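Local structure of probable enoyl-CoA hydratase/isomerase (Pseudomonas aeruginosa, 7BOR) at residues L39-D45 and A87-K93; M147-K152 and A170-A174; S2-R6 and R17-Q21. The protein binds coenzyme A and, as a member of the crotonase family, probably shifts the double bond of enoyl-CoA substrates, as delta(3)-delta(2)-enoyl-CoA isomerases do. One frame throughout, in Å; residues are numbered along the deposited sequence.

Interaction 1: residues L39-D45 and A87-K93; sequences LLEAQAD and ALLEFPK
Leu39 and Phe91 cross at about a right angle where two helices of the crotonase fold pack against each other and run in roughly the same direction. Helices 29-44 and 80-90 each lie between parallel strands of the main sheet, as in beta-alpha-beta units. Leu39 CD2 sits over one face of the Phe91 ring, 4.2 Å from its centroid, in a CH-pi contact displaced toward the rim. The other branch, CD1, turns to helix 80-90 and lies 3.9 Å from Ala87 CB. The Phe91 ring also points an edge at the backbone: its CE1 is 3.3 Å from Leu39 O, which lies in the ring plane.

Gln43 passes Phe91 in the opposite direction, its amide plane 86° from the ring plane. Its CG is anti to the backbone N (chi1 161°) and the chain is extended beyond it. The amide thus lies across Pro92, with Gln43 CD 3.4 Å from Pro92 CD. A water bridges the helices by donating to both Gln43 OE1 and Ala87 O.

Lys93 reaches back, extended beyond CG, to the C-terminal end of helix 29-44. A positive charge probably suits the carbonyl oxygens at this helix end. NZ also bonds Val48 O, and its bond to Gln43 O is weak. Helix 200-233 also borders the segment 87-93: Glu90 forms a salt bridge with its Arg219. The shortest direct hydrogen bond between the two segments runs from Lys93 NZ to Ala42 O, 2.7 Å, in the carbonyl plane with a C=O...N angle of 153°.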
ATOM      1  N   LEU A  39       9.647  -8.658   3.264  1.00 41.72           N
ATOM      2  CA  LEU A  39       8.482  -9.534   3.163  1.00 49.25           C
ATOM      3  C   LEU A  39       8.884 -10.970   2.805  1.00 48.41           C
ATOM      4  O   LEU A  39       8.401 -11.934   3.409  1.00 51.67           O
ATOM      5  CB  LEU A  39       7.493  -8.971   2.124  1.00 40.41           C
ATOM      6  CG  LEU A  39       6.764  -7.656   2.451  1.00 39.55           C
ATOM      7  CD1 LEU A  39       5.875  -7.216   1.286  1.00 31.67           C
ATOM      8  CD2 LEU A  39       5.925  -7.766   3.750  1.00 42.66           C
ATOM      9  N   LEU A  40       9.739 -11.144   1.795  1.00 49.47           N
ATOM     10  CA  LEU A  40      10.001 -12.498   1.300  1.00 50.39           C
ATOM     11  C   LEU A  40      10.800 -13.324   2.303  1.00 51.67           C
ATOM     12  O   LEU A  40      10.663 -14.551   2.344  1.00 56.31           O
ATOM     13  CB  LEU A  40      10.739 -12.448  -0.041  1.00 47.68           C
ATOM     14  CG  LEU A  40       9.821 -12.002  -1.174  1.00 49.69           C
ATOM     15  CD1 LEU A  40      10.601 -11.621  -2.407  1.00 48.85           C
ATOM     16  CD2 LEU A  40       8.808 -13.085  -1.512  1.00 46.23           C
ATOM     17  N   GLU A  41      11.638 -12.684   3.109  1.00 49.37           N
ATOM     18  CA  GLU A  41      12.342 -13.402   4.162  1.00 52.63           C
ATOM     19  C   GLU A  41      11.350 -13.806   5.250  1.00 59.09           C
ATOM     20  O   GLU A  41      11.070 -15.000   5.440  1.00 59.79           O
ATOM     21  CB  GLU A  41      13.466 -12.510   4.701  1.00 57.40           C
ATOM     22  CG  GLU A  41      14.315 -13.078   5.854  1.00 66.10           C
ATOM     23  CD  GLU A  41      15.330 -12.044   6.417  1.00 74.89           C
ATOM     24  OE1 GLU A  41      16.007 -11.350   5.614  1.00 72.38           O
ATOM     25  OE2 GLU A  41      15.450 -11.927   7.665  1.00 78.25           O
ATOM     26  N   ALA A  42      10.757 -12.803   5.932  1.00 58.59           N
ATOM     27  CA  ALA A  42       9.725 -12.994   6.952  1.00 57.91           C
ATOM     28  C   ALA A  42       8.669 -14.024   6.574  1.00 56.93           C
ATOM     29  O   ALA A  42       8.203 -14.780   7.436  1.00 58.54           O
ATOM     30  CB  ALA A  42       9.031 -11.667   7.247  1.00 55.48           C
ATOM     31  N   GLN A  43       8.289 -14.054   5.295  1.00 52.79           N
ATOM     32  CA  GLN A  43       7.418 -15.102   4.778  1.00 53.27           C
ATOM     33  C   GLN A  43       7.949 -16.494   5.098  1.00 58.70           C
ATOM     34  O   GLN A  43       7.172 -17.434   5.316  1.00 60.01           O
ATOM     35  CB  GLN A  43       7.273 -14.902   3.260  1.00 49.62           C
ATOM     36  CG  GLN A  43       6.781 -16.084   2.411  1.00 45.15           C
ATOM     37  CD  GLN A  43       6.177 -15.617   1.084  1.00 44.67           C
ATOM     38  OE1 GLN A  43       6.129 -14.417   0.802  1.00 44.67           O
ATOM     39  NE2 GLN A  43       5.682 -16.553   0.287  1.00 44.25           N
ATOM     40  N   ALA A  44       9.271 -16.662   5.066  1.00 59.84           N
ATOM     41  CA  ALA A  44       9.886 -17.948   5.345  1.00 62.02           C
ATOM     42  C   ALA A  44      10.323 -18.084   6.795  1.00 60.00           C
ATOM     43  O   ALA A  44      10.611 -19.197   7.246  1.00 65.50           O
ATOM     44  CB  ALA A  44      11.091 -18.156   4.419  1.00 61.34           C
ATOM     45  N   ASP A  45      10.367 -16.984   7.528  1.00 60.28           N
ATOM     46  CA  ASP A  45      10.862 -16.986   8.895  1.00 56.59           C
ATOM     47  C   ASP A  45       9.723 -17.371   9.829  1.00 61.62           C
ATOM     48  O   ASP A  45       8.876 -16.539  10.178  1.00 55.95           O
ATOM     49  CB  ASP A  45      11.443 -15.625   9.245  1.00 57.45           C
ATOM     50  CG  ASP A  45      12.076 -15.617  10.603  1.00 62.66           C
ATOM     51  OD1 ASP A  45      12.337 -16.736  11.114  1.00 62.46           O
ATOM     52  OD2 ASP A  45      12.280 -14.513  11.172  1.00 63.91           O
ATOM     53  N   ALA A  87       5.322  -9.192  -3.910  1.00 31.52           N
ATOM     54  CA  ALA A  87       5.622  -9.702  -2.572  1.00 37.21           C
ATOM     55  C   ALA A  87       4.457  -9.464  -1.594  1.00 33.58           C
ATOM     56  O   ALA A  87       4.029 -10.385  -0.894  1.00 33.84           O
ATOM     57  CB  ALA A  87       6.907  -9.063  -2.042  1.00 33.78           C
ATOM     58  N   LEU A  88       3.933  -8.246  -1.521  1.00 34.29           N
ATOM     59  CA  LEU A  88       2.802  -8.015  -0.613  1.00 35.94           C
ATOM     60  C   LEU A  88       1.570  -8.810  -1.049  1.00 33.52           C
ATOM     61  O   LEU A  88       0.958  -9.542  -0.259  1.00 32.88           O
ATOM     62  CB  LEU A  88       2.499  -6.543  -0.552  1.00 33.06           C
ATOM     63  CG  LEU A  88       1.409  -6.075   0.421  1.00 35.71           C
ATOM     64  CD1 LEU A  88       1.764  -6.391   1.825  1.00 31.02           C
ATOM     65  CD2 LEU A  88       1.250  -4.577   0.186  1.00 31.95           C
ATOM     66  N   LEU A  89       1.226  -8.727  -2.326  1.00 36.30           N
ATOM     67  CA  LEU A  89       0.074  -9.474  -2.819  1.00 34.11           C
ATOM     68  C   LEU A  89       0.153 -10.947  -2.432  1.00 38.26           C
ATOM     69  O   LEU A  89      -0.844 -11.554  -2.004  1.00 36.59           O
ATOM     70  CB  LEU A  89       0.001  -9.301  -4.332  1.00 38.41           C
ATOM     71  CG  LEU A  89      -1.013 -10.137  -5.073  1.00 37.76           C
ATOM     72  CD1 LEU A  89      -2.439  -9.662  -4.698  1.00 39.32           C
ATOM     73  CD2 LEU A  89      -0.753 -10.022  -6.538  1.00 42.66           C
ATOM     74  N   GLU A  90       1.331 -11.542  -2.559  1.00 34.11           N
ATOM     75  CA  GLU A  90       1.470 -12.972  -2.309  1.00 40.75           C
ATOM     76  C   GLU A  90       1.855 -13.270  -0.862  1.00 34.74           C
ATOM     77  O   GLU A  90       2.009 -14.442  -0.504  1.00 36.28           O
ATOM     78  CB  GLU A  90       2.504 -13.577  -3.288  1.00 35.98           C
ATOM     79  CG  GLU A  90       2.279 -13.180  -4.747  1.00 38.92           C
ATOM     80  CD  GLU A  90       1.231 -14.049  -5.426  1.00 43.75           C
ATOM     81  OE1 GLU A  90       0.723 -14.954  -4.747  1.00 49.85           O
ATOM     82  OE2 GLU A  90       0.930 -13.861  -6.628  1.00 49.55           O
ATOM     83  N   PHE A  91       2.026 -12.247  -0.021  1.00 36.41           N
ATOM     84  CA  PHE A  91       2.440 -12.499   1.355  1.00 36.30           C
ATOM     85  C   PHE A  91       1.396 -13.388   2.034  1.00 41.19           C
ATOM     86  O   PHE A  91       0.200 -13.044   2.034  1.00 39.81           O
ATOM     87  CB  PHE A  91       2.601 -11.209   2.100  1.00 39.58           C
ATOM     88  CG  PHE A  91       3.332 -11.347   3.379  1.00 42.49           C
ATOM     89  CD1 PHE A  91       4.685 -11.567   3.402  1.00 45.64           C
ATOM     90  CD2 PHE A  91       2.674 -11.210   4.564  1.00 34.54           C
ATOM     91  CE1 PHE A  91       5.339 -11.634   4.606  1.00 44.87           C
ATOM     92  CE2 PHE A  91       3.326 -11.272   5.749  1.00 40.19           C
ATOM     93  CZ  PHE A  91       4.650 -11.494   5.771  1.00 43.38           C
ATOM     94  N   PRO A  92       1.774 -14.556   2.552  1.00 42.35           N
ATOM     95  CA  PRO A  92       0.770 -15.491   3.078  1.00 36.40           C
ATOM     96  C   PRO A  92       0.389 -15.291   4.534  1.00 32.50           C
ATOM     97  O   PRO A  92      -0.591 -15.909   4.969  1.00 32.27           O
ATOM     98  CB  PRO A  92       1.458 -16.856   2.890  1.00 38.46           C
ATOM     99  CG  PRO A  92       2.913 -16.524   3.089  1.00 41.30           C
ATOM    100  CD  PRO A  92       3.118 -15.168   2.470  1.00 41.15           C
ATOM    101  N   LYS A  93       1.102 -14.506   5.297  1.00 30.61           N
ATOM    102  CA  LYS A  93       0.766 -14.272   6.701  1.00 32.51           C
ATOM    103  C   LYS A  93       0.086 -12.923   6.907  1.00 31.27           C
ATOM    104  O   LYS A  93       0.013 -12.090   5.980  1.00 30.06           O
ATOM    105  CB  LYS A  93       2.021 -14.358   7.572  1.00 34.59           C
ATOM    106  CG  LYS A  93       2.816 -15.673   7.386  1.00 35.81           C
ATOM    107  CD  LYS A  93       4.117 -15.663   8.189  1.00 43.98           C
ATOM    108  CE  LYS A  93       5.048 -16.777   7.749  1.00 47.45           C
ATOM    109  NZ  LYS A  93       6.424 -16.541   8.307  1.00 57.30           N
TER
HETATM  110  O   HOH W   1       4.895 -13.046  -0.980  1.00 39.31           O

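Interaction 2: residues M147-K152 and A170-A174; sequences MLGHAK and AWGLA
Lys152 NZ is held over the face of the Trp171 indole in a cation-pi contact, 3.2 Å from the centroid of the five-membered ring. This is a surface contact between helices of the crotonase fold: the helix pair 140-148 and 150-157 meets the C-terminal end of helix 165-171. The ammonium stands 22° off the ring normal and is displaced toward the rim. Lys152 NZ is therefore 3.0 Å from Trp171 NE1, but both are donors and the pair is no hydrogen bond. The attraction is of charge to ring face. The lysine chain leaves with CG anti to the backbone N (chi1 -167°). It then bends at chi2 and chi4, the last bend turning NZ over the ring, while Lys152 CE lies 3.5 Å from Trp171 CE2. Trp171 also meets the ring of Phe163, the two planes at about 45°.

Leu148 approaches nearer the backbone. Its CD2 branch lies 3.9 Å from Trp171 CB, on the same side of the indole plane as Lys152 NZ but beyond the ring rim. Leu156 of helix 150-157 touches both Leu148 and Trp171, so the three side chains touch one another.

Helices 140-148 and 150-157 join through a single glycine, so Leu148 and Lys152 both reach the same tryptophan. On the other segment Gly172, with positive phi, ends helix 165-171 in a Schellman motif, and Leu173 follows directly.

Met147 turns its sulfur toward Leu173. Leu112 touches both side chains. The modelled Met147 SD to Leu173 CD2 distance is too short to trust in detail; Met147 CE lies 3.5 Å from the same CD2.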
ATOM      1  N   MET A 147     -15.679  -3.685  -4.341  1.00 30.14           N
ATOM      2  CA  MET A 147     -15.969  -3.328  -2.963  1.00 31.92           C
ATOM      3  C   MET A 147     -16.997  -2.224  -2.866  1.00 34.32           C
ATOM      4  O   MET A 147     -17.847  -2.251  -1.978  1.00 34.14           O
ATOM      5  CB  MET A 147     -14.691  -2.869  -2.265  1.00 29.66           C
ATOM      6  CG  MET A 147     -14.858  -2.659  -0.801  1.00 40.24           C
ATOM      7  SD  MET A 147     -13.366  -1.941  -0.101  1.00 46.66           S
ATOM      8  CE  MET A 147     -12.145  -2.884  -0.957  1.00 33.79           C
ATOM      9  N   LEU A 148     -16.911  -1.228  -3.734  1.00 29.83           N
ATOM     10  CA  LEU A 148     -17.718  -0.051  -3.580  1.00 28.56           C
ATOM     11  C   LEU A 148     -18.787   0.154  -4.647  1.00 30.10           C
ATOM     12  O   LEU A 148     -19.577   1.091  -4.508  1.00 28.14           O
ATOM     13  CB  LEU A 148     -16.799   1.172  -3.583  1.00 25.85           C
ATOM     14  CG  LEU A 148     -15.604   1.199  -2.655  1.00 31.11           C
ATOM     15  CD1 LEU A 148     -14.758   2.435  -2.948  1.00 26.87           C
ATOM     16  CD2 LEU A 148     -16.092   1.261  -1.239  1.00 28.57           C
ATOM     17  N   GLY A 149     -18.824  -0.645  -5.701  1.00 26.48           N
ATOM     18  CA  GLY A 149     -19.599  -0.319  -6.887  1.00 26.05           C
ATOM     19  C   GLY A 149     -18.911   0.696  -7.796  1.00 26.76           C
ATOM     20  O   GLY A 149     -18.010   1.442  -7.399  1.00 24.12           O
ATOM     21  N   HIS A 150     -19.371   0.757  -9.042  1.00 25.11           N
ATOM     22  CA  HIS A 150     -18.653   1.575 -10.012  1.00 27.94           C
ATOM     23  C   HIS A 150     -18.593   3.054  -9.628  1.00 26.22           C
ATOM     24  O   HIS A 150     -17.517   3.659  -9.659  1.00 25.39           O
ATOM     25  CB  HIS A 150     -19.252   1.498 -11.402  1.00 25.18           C
ATOM     26  CG  HIS A 150     -18.474   2.321 -12.387  1.00 28.10           C
ATOM     27  ND1 HIS A 150     -17.202   1.974 -12.784  1.00 28.02           N
ATOM     28  CD2 HIS A 150     -18.736   3.519 -12.974  1.00 27.77           C
ATOM     29  CE1 HIS A 150     -16.738   2.886 -13.618  1.00 26.07           C
ATOM     30  NE2 HIS A 150     -17.655   3.824 -13.768  1.00 24.54           N
ATOM     31  N   ALA A 151     -19.748   3.683  -9.369  1.00 25.89           N
ATOM     32  CA  ALA A 151     -19.777   5.141  -9.247  1.00 23.35           C
ATOM     33  C   ALA A 151     -18.916   5.609  -8.093  1.00 25.50           C
ATOM     34  O   ALA A 151     -18.156   6.570  -8.205  1.00 23.15           O
ATOM     35  CB  ALA A 151     -21.193   5.631  -9.046  1.00 21.33           C
ATOM     36  N   LYS A 152     -19.018   4.939  -6.964  1.00 24.52           N
ATOM     37  CA  LYS A 152     -18.201   5.349  -5.825  1.00 25.76           C
ATOM     38  C   LYS A 152     -16.715   5.135  -6.101  1.00 25.76           C
ATOM     39  O   LYS A 152     -15.892   5.976  -5.708  1.00 23.14           O
ATOM     40  CB  LYS A 152     -18.652   4.571  -4.601  1.00 25.28           C
ATOM     41  CG  LYS A 152     -18.135   5.097  -3.334  1.00 33.59           C
ATOM     42  CD  LYS A 152     -18.872   6.357  -2.966  1.00 32.36           C
ATOM     43  CE  LYS A 152     -18.737   6.558  -1.452  1.00 39.23           C
ATOM     44  NZ  LYS A 152     -18.863   5.244  -0.708  1.00 40.90           N
ATOM     45  N   ALA A 170     -15.636   4.165   7.134  1.00 24.10           N
ATOM     46  CA  ALA A 170     -17.044   4.017   6.774  1.00 25.98           C
ATOM     47  C   ALA A 170     -17.231   3.134   5.526  1.00 27.57           C
ATOM     48  O   ALA A 170     -18.217   2.400   5.420  1.00 27.64           O
ATOM     49  CB  ALA A 170     -17.672   5.382   6.537  1.00 23.95           C
ATOM     50  N   TRP A 171     -16.343   3.257   4.545  1.00 26.40           N
ATOM     51  CA  TRP A 171     -16.442   2.486   3.310  1.00 29.24           C
ATOM     52  C   TRP A 171     -15.859   1.093   3.455  1.00 27.35           C
ATOM     53  O   TRP A 171     -16.086   0.269   2.590  1.00 31.58           O
ATOM     54  CB  TRP A 171     -15.722   3.207   2.151  1.00 27.62           C
ATOM     55  CG  TRP A 171     -16.245   4.550   1.877  1.00 28.05           C
ATOM     56  CD1 TRP A 171     -17.468   5.019   2.211  1.00 31.90           C
ATOM     57  CD2 TRP A 171     -15.575   5.622   1.197  1.00 29.48           C
ATOM     58  NE1 TRP A 171     -17.599   6.336   1.821  1.00 37.46           N
ATOM     59  CE2 TRP A 171     -16.456   6.715   1.169  1.00 33.43           C
ATOM     60  CE3 TRP A 171     -14.306   5.761   0.625  1.00 32.56           C
ATOM     61  CZ2 TRP A 171     -16.112   7.931   0.584  1.00 32.40           C
ATOM     62  CZ3 TRP A 171     -13.975   6.933   0.037  1.00 29.01           C
ATOM     63  CH2 TRP A 171     -14.853   8.015   0.019  1.00 31.54           C
ATOM     64  N   GLY A 172     -15.159   0.803   4.555  1.00 28.12           N
ATOM     65  CA  GLY A 172     -14.553  -0.503   4.759  1.00 28.55           C
ATOM     66  C   GLY A 172     -13.193  -0.692   4.114  1.00 30.00           C
ATOM     67  O   GLY A 172     -12.652  -1.805   4.114  1.00 31.57           O
ATOM     68  N   LEU A 173     -12.601   0.351   3.557  1.00 27.74           N
ATOM     69  CA  LEU A 173     -11.181   0.280   3.252  1.00 27.25           C
ATOM     70  C   LEU A 173     -10.300   0.223   4.518  1.00 31.36           C
ATOM     71  O   LEU A 173      -9.234  -0.424   4.530  1.00 27.92           O
ATOM     72  CB  LEU A 173     -10.828   1.483   2.390  1.00 25.80           C
ATOM     73  CG  LEU A 173     -11.512   1.586   1.033  1.00 35.26           C
ATOM     74  CD1 LEU A 173     -11.057   2.776   0.254  1.00 37.20           C
ATOM     75  CD2 LEU A 173     -11.202   0.297   0.236  1.00 41.62           C
ATOM     76  N   ALA A 174     -10.680   0.904   5.576  1.00 23.01           N
ATOM     77  CA  ALA A 174      -9.999   0.707   6.841  1.00 25.13           C
ATOM     78  C   ALA A 174     -10.929  -0.040   7.792  1.00 26.16           C
ATOM     79  O   ALA A 174     -12.153   0.024   7.665  1.00 27.39           O
ATOM     80  CB  ALA A 174      -9.555   2.036   7.465  1.00 23.46           C
TER

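Interaction 3: residues S2-R6 and R17-Q21; sequences SELIR and RLDRQ
Leu4, Ile5 and Arg6 pair with Asp19, Leu18 and Arg17 in an antiparallel beta hairpin at the edge of the main sheet of the crotonase fold. Three backbone bonds hold the register. Arg6 and Arg17 form the hydrogen-bonded pair: Arg17 N donates to Arg6 O at 2.9 Å, and Arg6 N donates to Arg17 O. Ile5 and Leu18 form the non-hydrogen-bonded pair. Beyond the strands Asp19 N still donates to Leu4 O, 2.8 Å.

Charged groups gather on the face that carries Arg6 and Arg17. Arg6 NH1 forms a salt bridge with Asp19 OD2, 2.8 Å. The carboxylate oxygen lies near the guanidinium plane, at its edge, while the N-H meets OD2 from above the carboxylate plane. The two planes are 63° apart. Arg6 bends at chi2 and chi3 to bring its head there. Arg17 lies alongside it, pointing the same way, with NE over a face of the Arg6 guanidinium and 3.9 Å from Arg6 NH2. These like charges are close; Asp19 probably eases the repulsion.

Apolar contacts lie on the other face and at the strand ends. Ile5 and Leu18 lie side by side, Ile5 CD1 3.8 Å from Leu18 CD1. Helix 29-44 packs on them, Met31 on Ile5 and Met35 on Leu18.

Arg20 links the hairpin to the coenzyme A pocket. Its NH1 is bound by Asp65, a coenzyme A-binding residue, and by Ala26 O, and its side chain comes within about 5 Å of the coenzyme. The aliphatic part of this extended chain is crossed by Leu4, whose CD2 touches Arg20 CB at 3.7 Å.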
ATOM      1  N   SER A   2      20.989   1.080   5.540  1.00 78.69           N
ATOM      2  CA  SER A   2      19.659   0.682   6.022  1.00 82.52           C
ATOM      3  C   SER A   2      18.874   1.895   6.539  1.00 79.78           C
ATOM      4  O   SER A   2      18.228   1.851   7.596  1.00 74.69           O
ATOM      5  CB  SER A   2      19.785  -0.375   7.121  1.00 78.44           C
ATOM      6  OG  SER A   2      20.178  -1.620   6.573  1.00 81.56           O
ATOM      7  N   GLU A   3      18.904   2.961   5.743  1.00 76.08           N
ATOM      8  CA  GLU A   3      18.571   4.296   6.216  1.00 70.01           C
ATOM      9  C   GLU A   3      17.092   4.639   6.071  1.00 64.32           C
ATOM     10  O   GLU A   3      16.559   5.376   6.910  1.00 63.64           O
ATOM     11  CB  GLU A   3      19.444   5.301   5.454  1.00 68.98           C
ATOM     12  CG  GLU A   3      19.038   6.761   5.550  1.00 70.87           C
ATOM     13  CD  GLU A   3      19.312   7.524   4.254  1.00 72.28           C
ATOM     14  OE1 GLU A   3      19.957   6.958   3.332  1.00 74.55           O
ATOM     15  OE2 GLU A   3      18.867   8.693   4.161  1.00 73.79           O
ATOM     16  N   LEU A   4      16.406   4.133   5.045  1.00 58.36           N
ATOM     17  CA  LEU A   4      15.081   4.645   4.716  1.00 55.90           C
ATOM     18  C   LEU A   4      13.925   3.714   5.065  1.00 52.54           C
ATOM     19  O   LEU A   4      12.801   4.204   5.192  1.00 48.63           O
ATOM     20  CB  LEU A   4      15.005   4.992   3.219  1.00 50.05           C
ATOM     21  CG  LEU A   4      15.954   6.126   2.806  1.00 53.15           C
ATOM     22  CD1 LEU A   4      16.162   6.241   1.323  1.00 50.26           C
ATOM     23  CD2 LEU A   4      15.441   7.455   3.324  1.00 51.08           C
ATOM     24  N   ILE A   5      14.165   2.405   5.201  1.00 50.07           N
ATOM     25  CA  ILE A   5      13.188   1.435   5.704  1.00 51.57           C
ATOM     26  C   ILE A   5      13.761   0.783   6.973  1.00 55.64           C
ATOM     27  O   ILE A   5      14.729   0.009   6.901  1.00 59.60           O
ATOM     28  CB  ILE A   5      12.850   0.351   4.665  1.00 49.72           C
ATOM     29  CG1 ILE A   5      12.188   0.913   3.386  1.00 47.84           C
ATOM     30  CG2 ILE A   5      11.990  -0.747   5.307  1.00 46.99           C
ATOM     31  CD1 ILE A   5      11.000   1.809   3.586  1.00 48.17           C
ATOM     32  N   ARG A   6      13.160   1.070   8.129  1.00 52.77           N
ATOM     33  CA  ARG A   6      13.539   0.407   9.379  1.00 54.23           C
ATOM     34  C   ARG A   6      12.782  -0.905   9.555  1.00 55.50           C
ATOM     35  O   ARG A   6      11.588  -0.987   9.258  1.00 52.98           O
ATOM     36  CB  ARG A   6      13.268   1.317  10.572  1.00 56.83           C
ATOM     37  CG  ARG A   6      14.298   2.401  10.750  1.00 58.44           C
ATOM     38  CD  ARG A   6      13.705   3.681  11.361  1.00 63.85           C
ATOM     39  NE  ARG A   6      12.959   3.447  12.600  1.00 68.23           N
ATOM     40  CZ  ARG A   6      12.458   4.413  13.367  1.00 65.12           C
ATOM     41  NH1 ARG A   6      12.613   5.689  13.030  1.00 64.31           N
ATOM     42  NH2 ARG A   6      11.798   4.096  14.478  1.00 65.25           N
ATOM     43  N   ARG A  17       8.957   0.136   8.821  1.00 35.46           N
ATOM     44  CA  ARG A  17       8.692   1.517   9.188  1.00 39.84           C
ATOM     45  C   ARG A  17       9.360   2.424   8.155  1.00 44.62           C
ATOM     46  O   ARG A  17      10.576   2.611   8.174  1.00 44.88           O
ATOM     47  CB  ARG A  17       9.188   1.804  10.611  1.00 46.54           C
ATOM     48  CG  ARG A  17       9.382   3.319  10.992  1.00 49.85           C
ATOM     49  CD  ARG A  17       8.320   3.862  11.975  1.00 52.55           C
ATOM     50  NE  ARG A  17       8.634   5.186  12.556  1.00 54.99           N
ATOM     51  CZ  ARG A  17       8.763   6.327  11.858  1.00 54.52           C
ATOM     52  NH1 ARG A  17       8.650   6.333  10.537  1.00 52.84           N
ATOM     53  NH2 ARG A  17       9.018   7.482  12.475  1.00 54.60           N
ATOM     54  N   LEU A  18       8.557   3.012   7.273  1.00 40.23           N
ATOM     55  CA  LEU A  18       9.030   4.008   6.318  1.00 40.98           C
ATOM     56  C   LEU A  18       9.637   5.205   7.037  1.00 43.66           C
ATOM     57  O   LEU A  18       8.962   5.884   7.813  1.00 39.18           O
ATOM     58  CB  LEU A  18       7.847   4.443   5.441  1.00 39.66           C
ATOM     59  CG  LEU A  18       7.442   3.555   4.245  1.00 43.90           C
ATOM     60  CD1 LEU A  18       7.361   2.077   4.512  1.00 42.28           C
ATOM     61  CD2 LEU A  18       6.105   4.032   3.612  1.00 40.97           C
ATOM     62  N   ASP A  19      10.911   5.490   6.775  1.00 48.59           N
ATOM     63  CA  ASP A  19      11.602   6.589   7.466  1.00 47.60           C
ATOM     64  C   ASP A  19      12.294   7.501   6.447  1.00 50.15           C
ATOM     65  O   ASP A  19      13.511   7.423   6.250  1.00 50.84           O
ATOM     66  CB  ASP A  19      12.612   6.046   8.525  1.00 53.19           C
ATOM     67  CG  ASP A  19      12.877   7.056   9.677  1.00 60.26           C
ATOM     68  OD1 ASP A  19      12.365   8.206   9.643  1.00 54.64           O
ATOM     69  OD2 ASP A  19      13.593   6.675  10.632  1.00 67.95           O
ATOM     70  N   ARG A  20      11.515   8.395   5.841  1.00 41.78           N
ATOM     71  CA  ARG A  20      12.006   9.369   4.859  1.00 46.68           C
ATOM     72  C   ARG A  20      11.126  10.614   5.002  1.00 45.05           C
ATOM     73  O   ARG A  20      10.456  11.054   4.075  1.00 48.15           O
ATOM     74  CB  ARG A  20      11.997   8.794   3.455  1.00 48.66           C
ATOM     75  CG  ARG A  20      12.620   9.697   2.362  1.00 44.03           C
ATOM     76  CD  ARG A  20      12.768   8.950   1.052  1.00 41.21           C
ATOM     77  NE  ARG A  20      13.480   9.743   0.034  1.00 44.75           N
ATOM     78  CZ  ARG A  20      13.002  10.083  -1.162  1.00 47.05           C
ATOM     79  NH1 ARG A  20      11.796   9.684  -1.550  1.00 38.03           N
ATOM     80  NH2 ARG A  20      13.738  10.815  -1.993  1.00 42.31           N
ATOM     81  N   GLN A  21      11.126  11.207   6.195  1.00 42.80           N
ATOM     82  CA  GLN A  21      10.108  12.192   6.543  1.00 43.85           C
ATOM     83  C   GLN A  21      10.246  13.459   5.713  1.00 47.36           C
ATOM     84  O   GLN A  21       9.243  14.046   5.304  1.00 47.84           O
ATOM     85  CB  GLN A  21      10.176  12.492   8.048  1.00 49.11           C
ATOM     86  CG  GLN A  21      10.086  11.226   8.954  1.00 53.19           C
ATOM     87  CD  GLN A  21       8.795  10.414   8.741  1.00 56.38           C
ATOM     88  OE1 GLN A  21       8.839   9.177   8.561  1.00 54.10           O
ATOM     89  NE2 GLN A  21       7.634  11.113   8.761  1.00 49.71           N
TER

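How the interactions relate
Interactions 1 and 3 are partly buried. Helix 29-44 connects them: it packs on the hairpin of interaction 3 and gives its C-terminal turns to interaction 1. Interaction 2 lies at the surface, about 31 Å from interaction 3 between centres and across the middle of the chain. The chemistry follows the place. In the hairpin, backbone bonds set the register, with charge on one face and apolar packing on the other. In the helix pair, side chains do most of the work, and a lysine collects helix-end carbonyls. In interaction 2 a lysine rests instead on an aromatic face. Only interaction 3 borders the coenzyme A pocket.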